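Local coordinates for protein probable glutamine synthetase (Pseudomonas aeruginosa, PDB 4HPP) that belongs to the glutamine synthetase family, pairing an N-terminal domain with a larger catalytic domain in an assembly of several identical subunits, at residues Q80-A85 with R210-Q215. Residues are numbered along the deposited sequence; the frame is centred on the assembly and turned at random.
Sequences QGPDAA and REVARQ
Q215 reaches from its helix into the bend of the loop at G81, P82 and D83. Its CB lies against the proline ring, 3.7 Å from P82 CG, and the proline and glutamine side chains cross at about a right angle; D83 CB is only slightly farther off. CG stands anti to the carbonyl carbon (chi1 -70°), and the chain runs extended to CD, which passes 4.0 Å from G81 CA. At the tip, Q215 OE1 accepts from D83 N at 3.0 Å, a nearly straight bond (164°) in the plane of the Q215 side-chain carbonyl. OE1 also packs against P82 N, which has no hydrogen to give, and P82 CD. The amide nitrogen, Q215 NE2, donates back to E211 OE1 on its own helix, so both ends of the amide are held and its rotation is fixed. This loop joins strands 66-78 and 89-97, while helix 196-216 belongs to the catalytic region, so the contact joins the N-terminal and catalytic regions of the glutamine synthetase fold within one chain. E211 is itself gripped side-on by R214, through NE and NH2, and E211 OE1 also forms a salt bridge with R154 of a third subunit. Beside the glutamine, P82 CG touches V212 CG1 at 3.8 Å, and helix 159-169 adds W162 against the proline and L163 against the valine. D83 OD1 takes the N-H of A85 in an Asx turn.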
ATOM      1  N   GLN A  80      26.876  -7.473   7.646  1.00 44.88           N
ATOM      2  CA  GLN A  80      25.458  -7.602   7.322  1.00 46.00           C
ATOM      3  C   GLN A  80      24.573  -7.541   8.517  1.00 46.90           C
ATOM      4  O   GLN A  80      24.859  -8.199   9.534  1.00 50.88           O
ATOM      5  CB  GLN A  80      25.214  -8.908   6.641  1.00 54.04           C
ATOM      6  CG  GLN A  80      25.184  -8.757   5.142  1.00 65.26           C
ATOM      7  CD  GLN A  80      25.267 -10.100   4.505  1.00 68.69           C
ATOM      8  OE1 GLN A  80      26.302 -10.748   4.593  1.00 77.76           O
ATOM      9  NE2 GLN A  80      24.164 -10.559   3.917  1.00 68.09           N
ATOM     10  N   GLY A  81      23.494  -6.773   8.404  1.00 43.74           N
ATOM     11  CA  GLY A  81      22.514  -6.741   9.477  1.00 48.71           C
ATOM     12  C   GLY A  81      21.152  -7.061   8.921  1.00 50.79           C
ATOM     13  O   GLY A  81      21.040  -7.487   7.777  1.00 43.08           O
ATOM     14  N   PRO A  82      20.107  -6.798   9.715  1.00 48.27           N
ATOM     15  CA  PRO A  82      18.738  -7.130   9.376  1.00 45.77           C
ATOM     16  C   PRO A  82      18.271  -6.611   8.009  1.00 43.44           C
ATOM     17  O   PRO A  82      17.454  -7.246   7.331  1.00 49.68           O
ATOM     18  CB  PRO A  82      17.934  -6.494  10.509  1.00 46.03           C
ATOM     19  CG  PRO A  82      18.927  -6.053  11.545  1.00 47.29           C
ATOM     20  CD  PRO A  82      20.271  -6.503  11.138  1.00 44.85           C
ATOM     21  N   ASP A  83      18.763  -5.451   7.634  1.00 45.54           N
ATOM     22  CA  ASP A  83      18.383  -4.772   6.388  1.00 45.87           C
ATOM     23  C   ASP A  83      19.470  -5.099   5.344  1.00 47.37           C
ATOM     24  O   ASP A  83      20.653  -4.737   5.514  1.00 52.07           O
ATOM     25  CB  ASP A  83      18.296  -3.248   6.652  1.00 43.23           C
ATOM     26  CG  ASP A  83      17.881  -2.456   5.422  1.00 52.05           C
ATOM     27  OD1 ASP A  83      18.075  -2.989   4.282  1.00 56.89           O
ATOM     28  OD2 ASP A  83      17.347  -1.305   5.590  1.00 48.17           O
ATOM     29  N   ALA A  84      19.131  -5.802   4.277  1.00 50.06           N
ATOM     30  CA  ALA A  84      20.224  -6.253   3.363  1.00 53.03           C
ATOM     31  C   ALA A  84      20.803  -5.104   2.523  1.00 51.33           C
ATOM     32  O   ALA A  84      21.925  -5.201   2.008  1.00 48.62           O
ATOM     33  CB  ALA A  84      19.776  -7.414   2.496  1.00 51.48           C
ATOM     34  N   ALA A  85      20.070  -3.982   2.500  1.00 49.98           N
ATOM     35  CA  ALA A  85      20.458  -2.803   1.741  1.00 44.52           C
ATOM     36  C   ALA A  85      21.314  -1.823   2.571  1.00 45.26           C
ATOM     37  O   ALA A  85      21.657  -0.735   2.083  1.00 39.71           O
ATOM     38  CB  ALA A  85      19.229  -2.118   1.160  1.00 30.46           C
ATOM     39  N   ARG A 210      22.211  -0.496  19.043  1.00 37.07           N
ATOM     40  CA  ARG A 210      21.644   0.651  18.338  1.00 41.11           C
ATOM     41  C   ARG A 210      21.521   0.416  16.804  1.00 41.24           C
ATOM     42  O   ARG A 210      20.425   0.580  16.246  1.00 38.08           O
ATOM     43  CB  ARG A 210      22.421   1.955  18.668  1.00 42.97           C
ATOM     44  CG  ARG A 210      22.063   2.516  20.021  1.00 43.50           C
ATOM     45  CD  ARG A 210      23.178   3.306  20.654  1.00 46.26           C
ATOM     46  NE  ARG A 210      22.892   3.605  22.053  1.00 44.06           N
ATOM     47  CZ  ARG A 210      23.732   4.191  22.922  1.00 44.04           C
ATOM     48  NH1 ARG A 210      24.924   4.598  22.542  1.00 33.38           N
ATOM     49  NH2 ARG A 210      23.334   4.431  24.186  1.00 47.13           N
ATOM     50  N   GLU A 211      22.613   0.018  16.121  1.00 40.38           N
ATOM     51  CA  GLU A 211      22.549  -0.220  14.645  1.00 32.69           C
ATOM     52  C   GLU A 211      21.576  -1.352  14.208  1.00 30.14           C
ATOM     53  O   GLU A 211      20.853  -1.230  13.240  1.00 32.03           O
ATOM     54  CB  GLU A 211      23.933  -0.410  14.074  1.00 36.52           C
ATOM     55  CG  GLU A 211      23.989  -0.737  12.589  1.00 37.48           C
ATOM     56  CD  GLU A 211      23.539   0.401  11.736  1.00 39.37           C
ATOM     57  OE1 GLU A 211      23.311   0.206  10.514  1.00 45.72           O
ATOM     58  OE2 GLU A 211      23.462   1.494  12.272  1.00 42.59           O
ATOM     59  N   VAL A 212      21.487  -2.418  14.957  1.00 27.21           N
ATOM     60  CA  VAL A 212      20.569  -3.474  14.594  1.00 31.03           C
ATOM     61  C   VAL A 212      19.152  -2.894  14.730  1.00 37.77           C
ATOM     62  O   VAL A 212      18.381  -2.905  13.758  1.00 40.09           O
ATOM     63  CB  VAL A 212      20.856  -4.722  15.474  1.00 31.69           C
ATOM     64  CG1 VAL A 212      19.855  -5.823  15.239  1.00 33.59           C
ATOM     65  CG2 VAL A 212      22.250  -5.274  15.177  1.00 30.90           C
ATOM     66  N   ALA A 213      18.823  -2.323  15.910  1.00 36.49           N
ATOM     67  CA  ALA A 213      17.525  -1.676  16.082  1.00 34.31           C
ATOM     68  C   ALA A 213      17.235  -0.690  14.930  1.00 33.86           C
ATOM     69  O   ALA A 213      16.177  -0.721  14.282  1.00 31.15           O
ATOM     70  CB  ALA A 213      17.432  -0.996  17.470  1.00 35.45           C
ATOM     71  N   ARG A 214      18.217   0.140  14.593  1.00 38.80           N
ATOM     72  CA  ARG A 214      17.983   1.090  13.493  1.00 38.31           C
ATOM     73  C   ARG A 214      17.570   0.313  12.241  1.00 44.78           C
ATOM     74  O   ARG A 214      16.617   0.710  11.580  1.00 38.02           O
ATOM     75  CB  ARG A 214      19.210   1.954  13.224  1.00 34.12           C
ATOM     76  CG  ARG A 214      18.979   3.073  12.211  1.00 34.97           C
ATOM     77  CD  ARG A 214      20.315   3.713  11.805  1.00 40.74           C
ATOM     78  NE  ARG A 214      21.157   2.797  11.038  1.00 36.63           N
ATOM     79  CZ  ARG A 214      21.067   2.603   9.723  1.00 34.82           C
ATOM     80  NH1 ARG A 214      20.163   3.211   8.974  1.00 40.59           N
ATOM     81  NH2 ARG A 214      21.869   1.752   9.141  1.00 44.12           N
ATOM     82  N   GLN A 215      18.249  -0.817  11.960  1.00 40.29           N
ATOM     83  CA  GLN A 215      18.021  -1.518  10.705  1.00 42.38           C
ATOM     84  C   GLN A 215      16.617  -2.115  10.614  1.00 43.34           C
ATOM     85  O   GLN A 215      16.133  -2.385   9.509  1.00 43.56           O
ATOM     86  CB  GLN A 215      19.097  -2.559  10.412  1.00 37.80           C
ATOM     87  CG  GLN A 215      20.418  -1.932  10.087  1.00 38.99           C
ATOM     88  CD  GLN A 215      21.375  -2.910   9.470  1.00 45.78           C
ATOM     89  OE1 GLN A 215      20.960  -3.942   8.914  1.00 46.05           O
ATOM     90  NE2 GLN A 215      22.669  -2.620   9.592  1.00 40.69           N
TER